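Catechol 1,2-dioxygenase (Acinetobacter sp., PDB 1DMH) catalyses the iron(III)-dependent intradiol cleavage of catechol by dioxygen to cis,cis-muconate, a step of the beta-ketoadipate pathway. Local coordinates at residues K4-Q9 against D13-A18; P102-G107 against E259-D264; D125-N130 against A175-R180. All coordinates share one frame; numbering follows the deposited sequence.

Contact 1 of 3, residues K4-Q9 against D13-A18; sequences KIFNTQ and DFLRVA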
loop_
_atom_site.group_PDB
_atom_site.type_symbol
_atom_site.label_atom_id
_atom_site.label_comp_id
_atom_site.label_asym_id
_atom_site.label_seq_id
_atom_site.Cartn_x
_atom_site.Cartn_y
_atom_site.Cartn_z
ATOM N N LYS A 4 22.463 -9.965 12.495
ATOM C CA LYS A 4 21.732 -11.138 12.055
ATOM C C LYS A 4 20.942 -11.674 13.213
ATOM O O LYS A 4 21.489 -12.332 14.082
ATOM C CB LYS A 4 22.691 -12.210 11.547
ATOM C CG LYS A 4 23.462 -11.790 10.314
ATOM C CD LYS A 4 24.495 -12.842 9.941
ATOM C CE LYS A 4 25.448 -12.315 8.859
ATOM N NZ LYS A 4 26.582 -13.261 8.580
ATOM N N ILE A 5 19.650 -11.377 13.228
ATOM C CA ILE A 5 18.780 -11.839 14.289
ATOM C C ILE A 5 17.549 -12.525 13.721
ATOM O O ILE A 5 16.752 -13.088 14.460
ATOM C CB ILE A 5 18.332 -10.667 15.214
ATOM C CG1 ILE A 5 17.480 -9.643 14.448
ATOM C CG2 ILE A 5 19.554 -9.990 15.788
ATOM C CD1 ILE A 5 16.931 -8.539 15.368
ATOM N N PHE A 6 17.394 -12.500 12.406
ATOM C CA PHE A 6 16.224 -13.125 11.815
ATOM C C PHE A 6 16.071 -14.591 12.235
ATOM O O PHE A 6 14.975 -15.079 12.522
ATOM C CB PHE A 6 16.277 -13.068 10.289
ATOM C CG PHE A 6 15.099 -13.725 9.637
ATOM C CD1 PHE A 6 13.843 -13.128 9.685
ATOM C CD2 PHE A 6 15.225 -14.975 9.037
ATOM C CE1 PHE A 6 12.728 -13.768 9.146
ATOM C CE2 PHE A 6 14.120 -15.623 8.496
ATOM C CZ PHE A 6 12.868 -15.019 8.548
ATOM N N ASN A 7 17.187 -15.296 12.272
ATOM C CA ASN A 7 17.123 -16.707 12.604
ATOM C C ASN A 7 17.010 -17.065 14.087
ATOM O O ASN A 7 16.964 -18.236 14.435
ATOM C CB ASN A 7 18.318 -17.431 11.996
ATOM C CG ASN A 7 18.042 -18.905 11.800
ATOM O OD1 ASN A 7 17.153 -19.273 11.024
ATOM N ND2 ASN A 7 18.782 -19.757 12.514
ATOM N N THR A 8 16.934 -16.084 14.972
ATOM C CA THR A 8 16.833 -16.407 16.389
ATOM C C THR A 8 15.421 -16.785 16.764
ATOM O O THR A 8 14.465 -16.422 16.068
ATOM C CB THR A 8 17.255 -15.232 17.258
ATOM O OG1 THR A 8 16.399 -14.109 17.011
ATOM C CG2 THR A 8 18.687 -14.852 16.945
ATOM N N GLN A 9 15.283 -17.512 17.866
ATOM C CA GLN A 9 13.966 -17.922 18.331
ATOM C C GLN A 9 13.088 -16.733 18.670
ATOM O O GLN A 9 11.882 -16.794 18.487
ATOM C CB GLN A 9 14.071 -18.841 19.554
ATOM C CG GLN A 9 14.626 -20.220 19.196
ATOM C CD GLN A 9 13.879 -20.859 18.000
ATOM O OE1 GLN A 9 12.674 -21.158 18.085
ATOM N NE2 GLN A 9 14.594 -21.047 16.876
ATOM N N ASP A 13 9.511 -16.637 16.821
ATOM C CA ASP A 13 8.284 -16.713 17.617
ATOM C C ASP A 13 7.455 -15.451 17.450
ATOM O O ASP A 13 6.217 -15.501 17.363
ATOM C CB ASP A 13 8.583 -16.914 19.100
ATOM C CG ASP A 13 9.127 -18.301 19.399
ATOM O OD1 ASP A 13 8.853 -19.232 18.596
ATOM O OD2 ASP A 13 9.802 -18.460 20.448
ATOM N N PHE A 14 8.151 -14.319 17.400
ATOM C CA PHE A 14 7.496 -13.037 17.218
ATOM C C PHE A 14 6.666 -13.060 15.918
ATOM O O PHE A 14 5.523 -12.621 15.897
ATOM C CB PHE A 14 8.545 -11.921 17.160
ATOM C CG PHE A 14 7.947 -10.530 17.061
ATOM C CD1 PHE A 14 6.990 -10.110 17.982
ATOM C CD2 PHE A 14 8.356 -9.640 16.064
ATOM C CE1 PHE A 14 6.443 -8.826 17.927
ATOM C CE2 PHE A 14 7.815 -8.341 15.991
ATOM C CZ PHE A 14 6.853 -7.937 16.931
ATOM N N LEU A 15 7.251 -13.570 14.837
ATOM C CA LEU A 15 6.547 -13.646 13.561
ATOM C C LEU A 15 5.264 -14.478 13.679
ATOM O O LEU A 15 4.267 -14.199 13.007
ATOM C CB LEU A 15 7.471 -14.249 12.491
ATOM C CG LEU A 15 8.531 -13.313 11.891
ATOM C CD1 LEU A 15 9.591 -14.078 11.133
ATOM C CD2 LEU A 15 7.831 -12.316 10.966
ATOM N N ARG A 16 5.283 -15.509 14.523
ATOM C CA ARG A 16 4.091 -16.331 14.662
ATOM C C ARG A 16 3.031 -15.571 15.441
ATOM O O ARG A 16 1.843 -15.651 15.127
ATOM C CB ARG A 16 4.426 -17.661 15.347
ATOM C CG ARG A 16 5.322 -18.583 14.507
ATOM C CD ARG A 16 5.509 -19.906 15.243
ATOM N NE ARG A 16 4.230 -20.608 15.363
ATOM C CZ ARG A 16 3.669 -21.279 14.364
ATOM N NH1 ARG A 16 4.292 -21.342 13.193
ATOM N NH2 ARG A 16 2.470 -21.835 14.516
ATOM N N VAL A 17 3.459 -14.826 16.455
ATOM C CA VAL A 17 2.523 -14.027 17.248
ATOM C C VAL A 17 1.850 -12.929 16.409
ATOM O O VAL A 17 0.626 -12.777 16.411
ATOM C CB VAL A 17 3.252 -13.364 18.414
ATOM C CG1 VAL A 17 2.310 -12.408 19.156
ATOM C CG2 VAL A 17 3.794 -14.434 19.331
ATOM N N ALA A 18 2.665 -12.165 15.690
ATOM C CA ALA A 18 2.170 -11.085 14.843
ATOM C C ALA A 18 1.191 -11.580 13.775
ATOM O O ALA A 18 0.256 -10.862 13.401
ATOM C CB ALA A 18 3.339 -10.371 14.190
#
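Phe6 and Leu15 form the tight side of this contact, where the N-terminal segment turns back against the first helix, 9-18. The CE1 atom of Phe6 lies 3.7 Å from CD1 of Leu15; the two side chains cross at about a right angle. With CG anti to the backbone N (chi1 179°), the ring of Phe6 swings across to the helix. Leu15 is buried and also packs on Ser39 and Tyr42 of helix 28-47. The bend itself is a type I turn from Ile5 to Thr8, in which Ile5 O accepts twice, from Thr8 N at 3.0 Å and from Thr8 OG1 at 2.8 Å.

On the solvent side the contact is looser. Asp13 N closes a helical turn onto Gln9 O at 2.9 Å. The side chains of Gln9 and Asp13 stay exposed although they make up much of the buried surface, and they meet only loosely, with OE1 of Gln9 and OD1 of Asp13 4.3 Å apart. In the dimer, Phe14 is directed to the second subunit, meeting its Tyr255 and His82 edge-to-face. The chemistry is thus divided: a single apolar touch on the inner side and one backbone helix bond on the outer side, at the start of the helical zipper domain.

Contact 2 of 3, residues P102-G107 against E259-D264; sequences PRTIEG and EGLVVD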
loop_
_atom_site.group_PDB
_atom_site.type_symbol
_atom_site.label_atom_id
_atom_site.label_comp_id
_atom_site.label_asym_id
_atom_site.label_seq_id
_atom_site.Cartn_x
_atom_site.Cartn_y
_atom_site.Cartn_z
ATOM N N PRO A 102 -4.849 -15.567 -27.644
ATOM C CA PRO A 102 -4.062 -15.385 -26.420
ATOM C C PRO A 102 -4.732 -14.456 -25.430
ATOM O O PRO A 102 -5.279 -13.435 -25.830
ATOM C CB PRO A 102 -2.767 -14.747 -26.934
ATOM C CG PRO A 102 -2.691 -15.201 -28.361
ATOM C CD PRO A 102 -4.112 -15.000 -28.785
ATOM N N ARG A 103 -4.677 -14.798 -24.145
ATOM C CA ARG A 103 -5.238 -13.925 -23.121
ATOM C C ARG A 103 -4.195 -12.861 -22.822
ATOM O O ARG A 103 -3.020 -13.036 -23.136
ATOM C CB ARG A 103 -5.475 -14.689 -21.807
ATOM C CG ARG A 103 -4.213 -15.352 -21.241
ATOM C CD ARG A 103 -4.370 -15.714 -19.772
ATOM N NE ARG A 103 -5.534 -16.555 -19.506
ATOM C CZ ARG A 103 -5.606 -17.858 -19.765
ATOM N NH1 ARG A 103 -4.567 -18.498 -20.283
ATOM N NH2 ARG A 103 -6.722 -18.527 -19.483
ATOM N N THR A 104 -4.617 -11.739 -22.258
ATOM C CA THR A 104 -3.635 -10.775 -21.777
ATOM C C THR A 104 -4.319 -9.973 -20.679
ATOM O O THR A 104 -5.483 -10.234 -20.380
ATOM C CB THR A 104 -2.922 -9.900 -22.880
ATOM O OG1 THR A 104 -1.753 -9.326 -22.273
ATOM C CG2 THR A 104 -3.792 -8.772 -23.415
ATOM N N ILE A 105 -3.631 -9.012 -20.072
ATOM C CA ILE A 105 -4.231 -8.353 -18.916
ATOM C C ILE A 105 -5.470 -7.501 -19.128
ATOM O O ILE A 105 -5.680 -6.888 -20.177
ATOM C CB ILE A 105 -3.163 -7.547 -18.074
ATOM C CG1 ILE A 105 -2.837 -6.187 -18.726
ATOM C CG2 ILE A 105 -1.892 -8.405 -17.916
ATOM C CD1 ILE A 105 -1.953 -5.295 -17.853
ATOM N N GLU A 106 -6.311 -7.506 -18.107
ATOM C CA GLU A 106 -7.536 -6.748 -18.124
ATOM C C GLU A 106 -7.225 -5.276 -17.924
ATOM O O GLU A 106 -7.819 -4.423 -18.571
ATOM C CB GLU A 106 -8.466 -7.245 -16.999
ATOM C CG GLU A 106 -9.760 -6.465 -16.845
ATOM C CD GLU A 106 -10.618 -7.003 -15.706
ATOM O OE1 GLU A 106 -10.525 -8.212 -15.385
ATOM O OE2 GLU A 106 -11.401 -6.222 -15.140
ATOM N N GLY A 107 -6.289 -4.964 -17.039
ATOM C CA GLY A 107 -6.016 -3.558 -16.772
ATOM C C GLY A 107 -7.028 -3.124 -15.717
ATOM O O GLY A 107 -8.014 -3.829 -15.480
ATOM N N GLU A 259 2.271 -11.748 -29.304
ATOM C CA GLU A 259 2.227 -12.048 -30.727
ATOM C C GLU A 259 0.833 -12.557 -31.022
ATOM O O GLU A 259 0.294 -13.376 -30.275
ATOM C CB GLU A 259 3.239 -13.131 -31.095
ATOM C CG GLU A 259 4.667 -12.665 -31.019
ATOM C CD GLU A 259 5.628 -13.772 -31.407
ATOM O OE1 GLU A 259 5.467 -14.307 -32.545
ATOM O OE2 GLU A 259 6.533 -14.107 -30.583
ATOM N N GLY A 260 0.263 -12.076 -32.113
ATOM C CA GLY A 260 -1.074 -12.485 -32.454
ATOM C C GLY A 260 -2.070 -11.444 -31.993
ATOM O O GLY A 260 -3.228 -11.522 -32.354
ATOM N N LEU A 261 -1.640 -10.477 -31.190
ATOM C CA LEU A 261 -2.558 -9.436 -30.724
ATOM C C LEU A 261 -2.211 -8.056 -31.298
ATOM O O LEU A 261 -2.814 -7.041 -30.906
ATOM C CB LEU A 261 -2.579 -9.369 -29.194
ATOM C CG LEU A 261 -3.027 -10.636 -28.458
ATOM C CD1 LEU A 261 -3.013 -10.365 -26.951
ATOM C CD2 LEU A 261 -4.421 -11.070 -28.931
ATOM N N VAL A 262 -1.245 -8.013 -32.217
ATOM C CA VAL A 262 -0.847 -6.750 -32.853
ATOM C C VAL A 262 -1.607 -6.698 -34.173
ATOM O O VAL A 262 -1.437 -7.567 -35.016
ATOM C CB VAL A 262 0.678 -6.719 -33.120
ATOM C CG1 VAL A 262 1.067 -5.422 -33.807
ATOM C CG2 VAL A 262 1.429 -6.898 -31.805
ATOM N N VAL A 263 -2.435 -5.679 -34.352
ATOM C CA VAL A 263 -3.260 -5.567 -35.547
ATOM C C VAL A 263 -3.017 -4.270 -36.342
ATOM O O VAL A 263 -2.876 -3.188 -35.764
ATOM C CB VAL A 263 -4.767 -5.674 -35.106
ATOM C CG1 VAL A 263 -5.708 -5.574 -36.301
ATOM C CG2 VAL A 263 -4.988 -6.989 -34.326
ATOM N N ASP A 264 -2.968 -4.382 -37.669
ATOM C CA ASP A 264 -2.768 -3.207 -38.519
ATOM C C ASP A 264 -4.069 -2.442 -38.709
ATOM O O ASP A 264 -5.109 -3.033 -38.988
ATOM C CB ASP A 264 -2.306 -3.580 -39.935
ATOM C CG ASP A 264 -1.076 -4.458 -39.951
ATOM O OD1 ASP A 264 -0.050 -4.086 -39.337
ATOM O OD2 ASP A 264 -1.137 -5.533 -40.596
#
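In the catalytic beta-sandwich domain, the loop 102-107 lays Pro102 and Thr104 against Leu261, the residue that leads into strand 262-268. The forked end of Leu261 is shared between them: CD2 lies 3.9 Å from CD of Pro102, and CD1 lies 4.0 Å from CG2 of Thr104. Both methyls also come to about 4.0 Å from Pro102 O. Leucine and its two partners run past one another in opposite directions, an alongside packing of aliphatic surfaces.

Thr104 turns its two branches to different tasks. Its OG1 is anti to the backbone N (chi1 -163°) and hydrogen-bonds to Ala256 O, which leaves CG2 for the leucine. Pro102 O, for its part, accepts from Thr239 OG1. At the more exposed end, beside Gly260, CG of Pro102 lies 4.0 Å from Glu259 O.

Strand 237-243 joins the two segments, since Thr104 bonds through its backbone to Thr238 and Leu261 to Asn242. Gly107, farther along the loop, touches the bound 4-methylcatechol, and the side chain of Thr104 is about 7 Å from that of the iron ligand His226. Such a sandwich, with the iron site among its strands and connecting loops, is characteristic of the intradiol dioxygenases.

Contact 3 of 3, residues D125-N130 against A175-R180; sequences DGSDPN and AFNMRR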
loop_
_atom_site.group_PDB
_atom_site.type_symbol
_atom_site.label_atom_id
_atom_site.label_comp_id
_atom_site.label_asym_id
_atom_site.label_seq_id
_atom_site.Cartn_x
_atom_site.Cartn_y
_atom_site.Cartn_z
ATOM N N ASP A 125 -18.848 9.461 -28.768
ATOM C CA ASP A 125 -19.814 10.552 -28.869
ATOM C C ASP A 125 -19.287 11.691 -29.725
ATOM O O ASP A 125 -19.820 12.796 -29.658
ATOM C CB ASP A 125 -20.152 11.107 -27.480
ATOM C CG ASP A 125 -18.951 11.736 -26.787
ATOM O OD1 ASP A 125 -17.879 11.867 -27.417
ATOM O OD2 ASP A 125 -19.083 12.116 -25.603
ATOM N N GLY A 126 -18.240 11.436 -30.507
ATOM C CA GLY A 126 -17.670 12.471 -31.353
ATOM C C GLY A 126 -17.160 13.702 -30.612
ATOM O O GLY A 126 -16.965 14.758 -31.211
ATOM N N SER A 127 -16.931 13.572 -29.311
ATOM C CA SER A 127 -16.439 14.686 -28.515
ATOM C C SER A 127 -14.931 14.895 -28.643
ATOM O O SER A 127 -14.404 15.888 -28.141
ATOM C CB SER A 127 -16.771 14.468 -27.043
ATOM O OG SER A 127 -16.151 13.287 -26.562
ATOM N N ASP A 128 -14.225 13.972 -29.291
ATOM C CA ASP A 128 -12.783 14.126 -29.420
ATOM C C ASP A 128 -12.479 14.891 -30.707
ATOM O O ASP A 128 -12.657 14.376 -31.809
ATOM C CB ASP A 128 -12.073 12.760 -29.440
ATOM C CG ASP A 128 -10.570 12.884 -29.183
ATOM O OD1 ASP A 128 -9.941 13.815 -29.731
ATOM O OD2 ASP A 128 -10.007 12.048 -28.450
ATOM N N PRO A 129 -11.976 16.128 -30.574
ATOM C CA PRO A 129 -11.641 16.983 -31.710
ATOM C C PRO A 129 -10.684 16.330 -32.679
ATOM O O PRO A 129 -10.799 16.511 -33.884
ATOM C CB PRO A 129 -11.024 18.206 -31.038
ATOM C CG PRO A 129 -11.781 18.265 -29.726
ATOM C CD PRO A 129 -11.621 16.812 -29.317
ATOM N N ASN A 130 -9.745 15.551 -32.163
ATOM C CA ASN A 130 -8.770 14.912 -33.038
ATOM C C ASN A 130 -9.038 13.450 -33.303
ATOM O O ASN A 130 -8.184 12.758 -33.828
ATOM C CB ASN A 130 -7.365 15.080 -32.457
ATOM C CG ASN A 130 -7.037 16.533 -32.169
ATOM O OD1 ASN A 130 -7.055 17.374 -33.065
ATOM N ND2 ASN A 130 -6.753 16.838 -30.917
ATOM N N ALA A 175 -21.013 9.433 -20.014
ATOM C CA ALA A 175 -20.879 8.147 -19.338
ATOM C C ALA A 175 -20.765 7.084 -20.422
ATOM O O ALA A 175 -21.407 7.193 -21.466
ATOM C CB ALA A 175 -22.101 7.875 -18.449
ATOM N N PHE A 176 -19.937 6.074 -20.170
ATOM C CA PHE A 176 -19.701 4.966 -21.105
ATOM C C PHE A 176 -19.199 5.347 -22.509
ATOM O O PHE A 176 -19.340 4.569 -23.452
ATOM C CB PHE A 176 -20.947 4.078 -21.233
ATOM C CG PHE A 176 -21.391 3.481 -19.939
ATOM C CD1 PHE A 176 -20.688 2.425 -19.372
ATOM C CD2 PHE A 176 -22.473 4.021 -19.241
ATOM C CE1 PHE A 176 -21.053 1.915 -18.116
ATOM C CE2 PHE A 176 -22.851 3.520 -17.986
ATOM C CZ PHE A 176 -22.141 2.468 -17.423
ATOM N N ASN A 177 -18.615 6.538 -22.643
ATOM C CA ASN A 177 -18.072 6.951 -23.924
ATOM C C ASN A 177 -16.967 5.925 -24.232
ATOM O O ASN A 177 -16.150 5.610 -23.353
ATOM C CB ASN A 177 -17.453 8.348 -23.830
ATOM C CG ASN A 177 -17.048 8.902 -25.191
ATOM O OD1 ASN A 177 -16.085 9.672 -25.298
ATOM N ND2 ASN A 177 -17.789 8.541 -26.226
ATOM N N MET A 178 -16.975 5.402 -25.464
ATOM C CA MET A 178 -16.015 4.406 -25.957
ATOM C C MET A 178 -16.036 3.091 -25.164
ATOM O O MET A 178 -15.011 2.430 -25.002
ATOM C CB MET A 178 -14.612 5.018 -25.975
ATOM C CG MET A 178 -14.523 6.290 -26.873
ATOM S SD MET A 178 -12.911 7.115 -26.771
ATOM C CE MET A 178 -12.847 7.423 -24.989
ATOM N N ARG A 179 -17.223 2.715 -24.682
ATOM C CA ARG A 179 -17.422 1.480 -23.929
ATOM C C ARG A 179 -18.772 0.892 -24.385
ATOM O O ARG A 179 -19.810 1.521 -24.183
ATOM C CB ARG A 179 -17.489 1.759 -22.414
ATOM C CG ARG A 179 -16.220 2.310 -21.756
ATOM C CD ARG A 179 -16.498 2.686 -20.287
ATOM N NE ARG A 179 -15.343 3.265 -19.594
ATOM C CZ ARG A 179 -14.279 2.569 -19.186
ATOM N NH1 ARG A 179 -14.217 1.252 -19.399
ATOM N NH2 ARG A 179 -13.291 3.188 -18.542
ATOM N N ARG A 180 -18.768 -0.298 -24.983
ATOM C CA ARG A 180 -20.014 -0.923 -25.427
ATOM C C ARG A 180 -19.981 -2.440 -25.293
ATOM O O ARG A 180 -18.906 -3.050 -25.219
ATOM C CB ARG A 180 -20.288 -0.608 -26.903
ATOM C CG ARG A 180 -20.634 0.830 -27.253
ATOM C CD ARG A 180 -21.970 1.283 -26.664
ATOM N NE ARG A 180 -22.279 2.633 -27.114
ATOM C CZ ARG A 180 -21.783 3.752 -26.592
ATOM N NH1 ARG A 180 -20.983 3.718 -25.532
ATOM N NH2 ARG A 180 -22.140 4.930 -27.104
#
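A polar junction between two loops of the beta-sandwich brings Asp125, which follows strand 120-122, against Asn177 at the second position of a type II turn, Phe176 to Arg179. The carboxylate and the amide meet with CG of Asp125 3.8 Å from CG of Asn177; the side chains cross at about a right angle, and their flat ends are about 33° apart in the model. Asn177 is buried, and its CG stands anti to the backbone N (chi1 -172°), which carries the amide out from the turn to Asp125. Ser127 comes up beside the same amide at the rim.

Each loop is braced from within. The carboxylate of Asp125 turns back to the backbone N of Ser127 in an Asx turn, although the position of its OD1 is less certain. Asp128 makes a second Asx turn, its OD1 taking Asn130 N at 3.0 Å on the anti side, while its OD2 is bound by Thr160 OG1. Just after the type II turn, Arg180 folds its guanidinium back, NH1 donating to Arg179 O at 2.8 Å and weakly to Phe176 O. The stronger bond lies almost in the guanidinium plane but above the carbonyl plane.

The turn also reaches towards the active site, since Asn177 O accepts from Ser165 OG and Arg179 NH2 binds Ser165 O, next to the iron ligand Tyr164. Backbone bonds of Met178 tie it to Met123 and to His157 of strand 152-157. The contact is polar in character: a buried amide lies beside a carboxylate, so it probably depends on polar matching more than on apolar burial.

In the fold
Contact 1 belongs to the N-terminal helical zipper and lies far from the other two, its centre 45 Å from that of contact 2 and 56 Å from that of contact 3. It folds the N-terminal loop onto the helix that follows it, and the second subunit covers part of it. Contacts 2 and 3 instead tie sequence-distant segments to the same large mixed sheet, with nearest atoms about 9 Å apart, and no other chain touches them. Contact 2, nearest the centre of the chain, is aliphatic and close to the substrate pocket; contact 3, farther from the centre than contact 2, is polar and bonds to Ser165, the neighbour of the iron ligand Tyr164. All three are only partly buried.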